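Local coordinates for T9SS C-terminal target domain-containing protein (Bacteroides cellulosilyticus, PDB 5JVK), which probably hydrolyses O-glycosidic bonds as a family 39 glycoside hydrolase of a gut Bacteroides, at residues S119-L124 with Y376-D381; V110-P113 with D117-K120. All coordinates share one frame; numbering follows the deposited sequence.

Contact 1 (S119-L124 with Y376-D381); sequences SKTFRL and YDFQND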
ATOM      1  N   SER A 119      17.034  -6.839   0.591  1.00 37.09           N
ATOM      2  CA  SER A 119      16.930  -7.077  -0.853  1.00 36.71           C
ATOM      3  C   SER A 119      15.752  -7.991  -1.216  1.00 34.85           C
ATOM      4  O   SER A 119      15.079  -7.758  -2.217  1.00 34.82           O
ATOM      5  CB  SER A 119      18.239  -7.653  -1.404  1.00 37.63           C
ATOM      6  OG  SER A 119      18.591  -8.842  -0.720  1.00 39.77           O
ATOM      7  N   LYS A 120      15.506  -9.013  -0.395  1.00 33.16           N
ATOM      8  CA  LYS A 120      14.380  -9.933  -0.600  1.00 32.14           C
ATOM      9  C   LYS A 120      13.035  -9.240  -0.407  1.00 31.20           C
ATOM     10  O   LYS A 120      12.147  -9.366  -1.249  1.00 30.89           O
ATOM     11  CB  LYS A 120      14.483 -11.136   0.346  1.00 32.05           C
ATOM     12  CG  LYS A 120      13.414 -12.202   0.122  1.00 32.01           C
ATOM     13  CD  LYS A 120      13.808 -13.557   0.696  1.00 32.03           C
ATOM     14  CE  LYS A 120      13.882 -13.560   2.216  1.00 31.97           C
ATOM     15  NZ  LYS A 120      12.555 -13.354   2.856  1.00 32.10           N
ATOM     16  N   THR A 121      12.895  -8.519   0.704  1.00 30.54           N
ATOM     17  CA  THR A 121      11.669  -7.771   1.010  1.00 30.13           C
ATOM     18  C   THR A 121      11.368  -6.716  -0.064  1.00 30.10           C
ATOM     19  O   THR A 121      10.222  -6.589  -0.488  1.00 29.74           O
ATOM     20  CB  THR A 121      11.728  -7.134   2.426  1.00 29.76           C
ATOM     21  OG1 THR A 121      11.663  -8.170   3.415  1.00 29.30           O
ATOM     22  CG2 THR A 121      10.573  -6.160   2.670  1.00 29.59           C
ATOM     23  N   PHE A 122      12.393  -5.989  -0.512  1.00 30.49           N
ATOM     24  CA  PHE A 122      12.205  -4.949  -1.539  1.00 31.06           C
ATOM     25  C   PHE A 122      12.001  -5.487  -2.951  1.00 32.04           C
ATOM     26  O   PHE A 122      11.411  -4.800  -3.786  1.00 32.45           O
ATOM     27  CB  PHE A 122      13.321  -3.899  -1.497  1.00 30.72           C
ATOM     28  CG  PHE A 122      13.019  -2.766  -0.565  1.00 30.46           C
ATOM     29  CD1 PHE A 122      13.144  -2.927   0.809  1.00 30.24           C
ATOM     30  CD2 PHE A 122      12.548  -1.555  -1.058  1.00 30.28           C
ATOM     31  CE1 PHE A 122      12.834  -1.888   1.673  1.00 30.76           C
ATOM     32  CE2 PHE A 122      12.239  -0.514  -0.202  1.00 30.38           C
ATOM     33  CZ  PHE A 122      12.382  -0.678   1.166  1.00 30.62           C
ATOM     34  N   ARG A 123      12.480  -6.700  -3.215  1.00 33.46           N
ATOM     35  CA  ARG A 123      12.145  -7.415  -4.450  1.00 34.87           C
ATOM     36  C   ARG A 123      10.657  -7.789  -4.454  1.00 33.44           C
ATOM     37  O   ARG A 123       9.991  -7.694  -5.488  1.00 33.59           O
ATOM     38  CB  ARG A 123      13.020  -8.665  -4.592  1.00 37.58           C
ATOM     39  CG  ARG A 123      12.915  -9.394  -5.925  1.00 40.55           C
ATOM     40  CD  ARG A 123      13.951 -10.512  -5.998  1.00 43.24           C
ATOM     41  NE  ARG A 123      13.493 -11.659  -6.790  1.00 45.81           N
ATOM     42  CZ  ARG A 123      14.041 -12.880  -6.772  1.00 47.77           C
ATOM     43  NH1 ARG A 123      15.097 -13.159  -6.004  1.00 48.00           N
ATOM     44  NH2 ARG A 123      13.526 -13.843  -7.536  1.00 48.88           N
ATOM     45  N   LEU A 124      10.145  -8.205  -3.294  1.00 31.62           N
ATOM     46  CA  LEU A 124       8.723  -8.523  -3.135  1.00 30.50           C
ATOM     47  C   LEU A 124       7.837  -7.272  -3.190  1.00 30.11           C
ATOM     48  O   LEU A 124       6.727  -7.329  -3.716  1.00 29.58           O
ATOM     49  CB  LEU A 124       8.482  -9.296  -1.832  1.00 30.27           C
ATOM     50  CG  LEU A 124       9.099 -10.700  -1.776  1.00 30.03           C
ATOM     51  CD1 LEU A 124       9.288 -11.173  -0.346  1.00 30.06           C
ATOM     52  CD2 LEU A 124       8.251 -11.694  -2.551  1.00 30.30           C
ATOM     53  N   TYR A 376      -1.246   0.189   4.584  1.00 19.90           N
ATOM     54  CA  TYR A 376      -0.766  -0.365   5.847  1.00 20.15           C
ATOM     55  C   TYR A 376      -1.234  -1.819   5.948  1.00 20.20           C
ATOM     56  O   TYR A 376      -2.439  -2.055   5.963  1.00 20.30           O
ATOM     57  CB  TYR A 376      -1.270   0.428   7.059  1.00 20.14           C
ATOM     58  CG  TYR A 376      -0.571  -0.020   8.318  1.00 20.19           C
ATOM     59  CD1 TYR A 376       0.650   0.538   8.689  1.00 20.28           C
ATOM     60  CD2 TYR A 376      -1.092  -1.051   9.105  1.00 20.24           C
ATOM     61  CE1 TYR A 376       1.319   0.105   9.823  1.00 20.33           C
ATOM     62  CE2 TYR A 376      -0.430  -1.491  10.243  1.00 20.29           C
ATOM     63  CZ  TYR A 376       0.775  -0.909  10.598  1.00 20.45           C
ATOM     64  OH  TYR A 376       1.440  -1.333  11.723  1.00 20.48           O
ATOM     65  N   ASP A 377      -0.334  -2.808   5.993  1.00 20.38           N
ATOM     66  CA  ASP A 377       1.115  -2.677   5.770  1.00 20.44           C
ATOM     67  C   ASP A 377       1.585  -3.846   4.897  1.00 20.58           C
ATOM     68  O   ASP A 377       0.762  -4.654   4.452  1.00 20.06           O
ATOM     69  CB  ASP A 377       1.882  -2.580   7.106  1.00 20.42           C
ATOM     70  CG  ASP A 377       1.665  -3.781   8.027  1.00 20.45           C
ATOM     71  OD1 ASP A 377       0.897  -4.712   7.697  1.00 20.58           O
ATOM     72  OD2 ASP A 377       2.281  -3.782   9.111  1.00 20.23           O
ATOM     73  N   PHE A 378       2.888  -3.926   4.630  1.00 21.02           N
ATOM     74  CA  PHE A 378       3.401  -4.902   3.667  1.00 21.32           C
ATOM     75  C   PHE A 378       3.341  -6.337   4.172  1.00 21.63           C
ATOM     76  O   PHE A 378       2.837  -7.217   3.473  1.00 21.29           O
ATOM     77  CB  PHE A 378       4.831  -4.568   3.241  1.00 21.34           C
ATOM     78  CG  PHE A 378       5.321  -5.423   2.111  1.00 21.44           C
ATOM     79  CD1 PHE A 378       6.358  -6.330   2.298  1.00 21.31           C
ATOM     80  CD2 PHE A 378       4.705  -5.356   0.862  1.00 21.50           C
ATOM     81  CE1 PHE A 378       6.791  -7.127   1.253  1.00 21.43           C
ATOM     82  CE2 PHE A 378       5.131  -6.156  -0.184  1.00 21.43           C
ATOM     83  CZ  PHE A 378       6.176  -7.042   0.011  1.00 21.44           C
ATOM     84  N   GLN A 379       3.849  -6.560   5.379  1.00 22.41           N
ATOM     85  CA  GLN A 379       3.931  -7.899   5.959  1.00 22.95           C
ATOM     86  C   GLN A 379       3.161  -7.960   7.272  1.00 23.36           C
ATOM     87  O   GLN A 379       3.155  -6.994   8.032  1.00 23.60           O
ATOM     88  CB  GLN A 379       5.397  -8.289   6.184  1.00 22.84           C
ATOM     89  CG  GLN A 379       5.580  -9.713   6.692  1.00 22.90           C
ATOM     90  CD  GLN A 379       6.986 -10.250   6.495  1.00 22.96           C
ATOM     91  OE1 GLN A 379       7.962  -9.503   6.519  1.00 23.13           O
ATOM     92  NE2 GLN A 379       7.093 -11.561   6.307  1.00 22.86           N
ATOM     93  N   ASN A 380       2.509  -9.098   7.522  1.00 23.96           N
ATOM     94  CA  ASN A 380       1.867  -9.372   8.811  1.00 24.46           C
ATOM     95  C   ASN A 380       2.875  -9.218   9.948  1.00 25.14           C
ATOM     96  O   ASN A 380       3.938  -9.836   9.922  1.00 25.51           O
ATOM     97  CB  ASN A 380       1.281 -10.797   8.848  1.00 24.02           C
ATOM     98  CG  ASN A 380      -0.060 -10.914   8.138  1.00 23.66           C
ATOM     99  OD1 ASN A 380      -0.651  -9.923   7.704  1.00 23.42           O
ATOM    100  ND2 ASN A 380      -0.554 -12.142   8.027  1.00 23.48           N
ATOM    101  N   ASP A 381       2.531  -8.400  10.939  1.00 26.04           N
ATOM    102  CA  ASP A 381       3.422  -8.129  12.073  1.00 26.70           C
ATOM    103  C   ASP A 381       3.537  -9.296  13.060  1.00 27.23           C
ATOM    104  O   ASP A 381       4.409  -9.269  13.927  1.00 27.07           O
ATOM    105  CB  ASP A 381       2.966  -6.877  12.824  1.00 27.10           C
ATOM    106  CG  ASP A 381       3.052  -5.623  11.976  1.00 27.42           C
ATOM    107  OD1 ASP A 381       4.144  -5.027  11.901  1.00 28.18           O
ATOM    108  OD2 ASP A 381       2.024  -5.228  11.395  1.00 27.20           O
TER
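The ring of Phe378 reaches the helix at Leu124 with its outermost carbon, CZ of Phe378 lying 3.7 Å from CB of Leu124 and 3.6 Å from C of the same residue. Leu124 CB sits at the ring's edge, in its plane, whereas the carbonyl carbon approaches obliquely. One turn earlier, Thr121 O stands 3.9 Å from Phe378 CE1, and Thr121 CG2, the methyl set anti to the backbone N, is a looser neighbour at 4.2 Å from that same carbon. Phe378 carries CG anti to its backbone N (chi1 -172°), a setting that extends the ring toward the helix although the backbones stay far apart, with 9.1 Å between the CA atoms of Thr121 and Phe378. The contact is therefore made by one ring against a helix flank, and it belongs to the closure of a (beta/alpha)8 barrel: helix 118-127 follows the first barrel strand, 106-109, and the loop 376-381 leaves the last, 373-375. Farther out, Leu124 O accepts a hydrogen bond from the hydroxyl of Tyr405 in helix 403-415. The backbone of Phe378 is held by hydrogen bonds with Cys109, Leu394 and Leu395, and its side chain also touches Val108 of the first strand.

Contact 2 (V110-P113 with D117-K120); sequences VHPP and DYSK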
ATOM      1  N   VAL A 110       6.204  -0.153   5.426  1.00 26.82           N
ATOM      2  CA  VAL A 110       7.174  -1.242   5.567  1.00 27.82           C
ATOM      3  C   VAL A 110       7.911  -1.135   6.903  1.00 28.82           C
ATOM      4  O   VAL A 110       8.642  -0.169   7.145  1.00 28.16           O
ATOM      5  CB  VAL A 110       8.218  -1.228   4.424  1.00 27.71           C
ATOM      6  CG1 VAL A 110       9.103  -2.470   4.487  1.00 27.79           C
ATOM      7  CG2 VAL A 110       7.532  -1.125   3.067  1.00 27.76           C
ATOM      8  N   HIS A 111       7.710  -2.133   7.759  1.00 30.31           N
ATOM      9  CA  HIS A 111       8.507  -2.291   8.974  1.00 31.85           C
ATOM     10  C   HIS A 111       9.790  -3.054   8.623  1.00 32.93           C
ATOM     11  O   HIS A 111       9.844  -3.707   7.575  1.00 32.23           O
ATOM     12  CB  HIS A 111       7.716  -3.050  10.038  1.00 32.16           C
ATOM     13  CG  HIS A 111       6.439  -2.380  10.430  1.00 32.64           C
ATOM     14  ND1 HIS A 111       6.406  -1.178  11.103  1.00 33.27           N
ATOM     15  CD2 HIS A 111       5.149  -2.736  10.238  1.00 33.07           C
ATOM     16  CE1 HIS A 111       5.151  -0.826  11.313  1.00 33.03           C
ATOM     17  NE2 HIS A 111       4.368  -1.755  10.798  1.00 33.27           N
ATOM     18  N   PRO A 112      10.828  -2.974   9.486  1.00 34.81           N
ATOM     19  CA  PRO A 112      12.059  -3.740   9.241  1.00 36.09           C
ATOM     20  C   PRO A 112      11.793  -5.248   9.090  1.00 37.43           C
ATOM     21  O   PRO A 112      10.992  -5.794   9.858  1.00 37.83           O
ATOM     22  CB  PRO A 112      12.899  -3.468  10.493  1.00 35.76           C
ATOM     23  CG  PRO A 112      12.426  -2.147  10.981  1.00 35.64           C
ATOM     24  CD  PRO A 112      10.959  -2.103  10.671  1.00 35.22           C
ATOM     25  N   PRO A 113      12.424  -5.910   8.097  1.00 38.73           N
ATOM     26  CA  PRO A 113      12.254  -7.364   7.988  1.00 39.94           C
ATOM     27  C   PRO A 113      12.826  -8.112   9.192  1.00 41.78           C
ATOM     28  O   PRO A 113      13.852  -7.702   9.740  1.00 42.48           O
ATOM     29  CB  PRO A 113      13.029  -7.722   6.714  1.00 39.46           C
ATOM     30  CG  PRO A 113      13.094  -6.461   5.932  1.00 39.21           C
ATOM     31  CD  PRO A 113      13.165  -5.361   6.945  1.00 39.00           C
ATOM     32  N   ASP A 117      16.794  -9.228   5.774  1.00 41.28           N
ATOM     33  CA  ASP A 117      17.097  -9.401   4.357  1.00 39.24           C
ATOM     34  C   ASP A 117      16.305  -8.340   3.587  1.00 38.47           C
ATOM     35  O   ASP A 117      15.159  -8.568   3.180  1.00 37.63           O
ATOM     36  CB  ASP A 117      16.728 -10.827   3.925  1.00 38.52           C
ATOM     37  CG  ASP A 117      17.156 -11.156   2.501  1.00 38.28           C
ATOM     38  OD1 ASP A 117      17.139 -12.355   2.158  1.00 38.81           O
ATOM     39  OD2 ASP A 117      17.503 -10.247   1.717  1.00 37.85           O
ATOM     40  N   TYR A 118      16.930  -7.178   3.405  1.00 37.62           N
ATOM     41  CA  TYR A 118      16.276  -6.026   2.770  1.00 37.23           C
ATOM     42  C   TYR A 118      16.079  -6.199   1.264  1.00 37.38           C
ATOM     43  O   TYR A 118      15.064  -5.756   0.724  1.00 38.02           O
ATOM     44  CB  TYR A 118      17.035  -4.722   3.071  1.00 36.76           C
ATOM     45  CG  TYR A 118      16.717  -4.148   4.437  1.00 36.45           C
ATOM     46  CD1 TYR A 118      15.910  -3.014   4.572  1.00 36.25           C
ATOM     47  CD2 TYR A 118      17.198  -4.751   5.600  1.00 35.90           C
ATOM     48  CE1 TYR A 118      15.608  -2.491   5.823  1.00 35.77           C
ATOM     49  CE2 TYR A 118      16.900  -4.234   6.855  1.00 35.55           C
ATOM     50  CZ  TYR A 118      16.105  -3.105   6.963  1.00 35.37           C
ATOM     51  OH  TYR A 118      15.807  -2.593   8.203  1.00 34.72           O
ATOM     52  N   SER A 119      17.034  -6.839   0.591  1.00 37.09           N
ATOM     53  CA  SER A 119      16.930  -7.077  -0.853  1.00 36.71           C
ATOM     54  C   SER A 119      15.752  -7.991  -1.216  1.00 34.85           C
ATOM     55  O   SER A 119      15.079  -7.758  -2.217  1.00 34.82           O
ATOM     56  CB  SER A 119      18.239  -7.653  -1.404  1.00 37.63           C
ATOM     57  OG  SER A 119      18.591  -8.842  -0.720  1.00 39.77           O
ATOM     58  N   LYS A 120      15.506  -9.013  -0.395  1.00 33.16           N
ATOM     59  CA  LYS A 120      14.380  -9.933  -0.600  1.00 32.14           C
ATOM     60  C   LYS A 120      13.035  -9.240  -0.407  1.00 31.20           C
ATOM     61  O   LYS A 120      12.147  -9.366  -1.249  1.00 30.89           O
ATOM     62  CB  LYS A 120      14.483 -11.136   0.346  1.00 32.05           C
ATOM     63  CG  LYS A 120      13.414 -12.202   0.122  1.00 32.01           C
ATOM     64  CD  LYS A 120      13.808 -13.557   0.696  1.00 32.03           C
ATOM     65  CE  LYS A 120      13.882 -13.560   2.216  1.00 31.97           C
ATOM     66  NZ  LYS A 120      12.555 -13.354   2.856  1.00 32.10           N
TER
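Helix 118-127, the first helix of the (beta/alpha)8 barrel, starts here with an N-cap at Asp117, and the loop that follows strand 106-109 folds back against that start. The central touch is a CH-pi contact: Pro113 CD lies 3.9 Å from the centroid of the Tyr118 ring and 18° off its normal, hence over one face, displaced toward the rim. Its nearest ring atom is Tyr118 CZ, 3.7 Å from Pro113 CD, and the two side chains cross at about a right angle. Tyr118 has CG anti to its carbonyl carbon (chi1 -81°), which swings the ring back over the proline and takes the hydroxyl on to Pro112, where Tyr118 OH is 3.8 Å from Pro112 CB. On the backbone side, Pro113 CG packs 4.0 Å from Asp117 O. A leucine here has neither the flat ring nor the hydroxyl, so the CH-pi contact with Pro113 would probably be lost and Pro112 would be left without its neighbour on the hydroxyl. The cap itself is a hydrogen bond of 3.2 Å from Lys120 N to Asp117 OD2; the donor comes from above the carboxylate plane, 57° out of it. Lys120 NZ turns to a salt bridge with Asp115 in the intervening loop. Helix 153-164 flanks the tyrosine, Phe158 meeting its ring edge-to-face and His154 and Gln157 touching it, while Pro113 also packs on Thr121 one turn along helix 118-127.

Overall arrangement
The centres of contacts 1 and 2 lie about 6 Å apart, and both draw on helix 118-127, sharing Ser119 and Lys120. Along the chain, strand 106-109 runs into 110-113, helix 118-127 begins, and 376-381 arrives some 250 residues later, after the eighth barrel strand. Contact 2 is thus a local contact between the loop and the helix start, whereas contact 1 is long-range, joining the first helix to the last strand's loop where the barrel closes. Tyr376 OH and His111 NE2, 3.1 Å apart, probably form a hydrogen bond, which would tie both loops together at the strands' C-terminal ends, where (beta/alpha)8 glycoside hydrolases generally carry their active site.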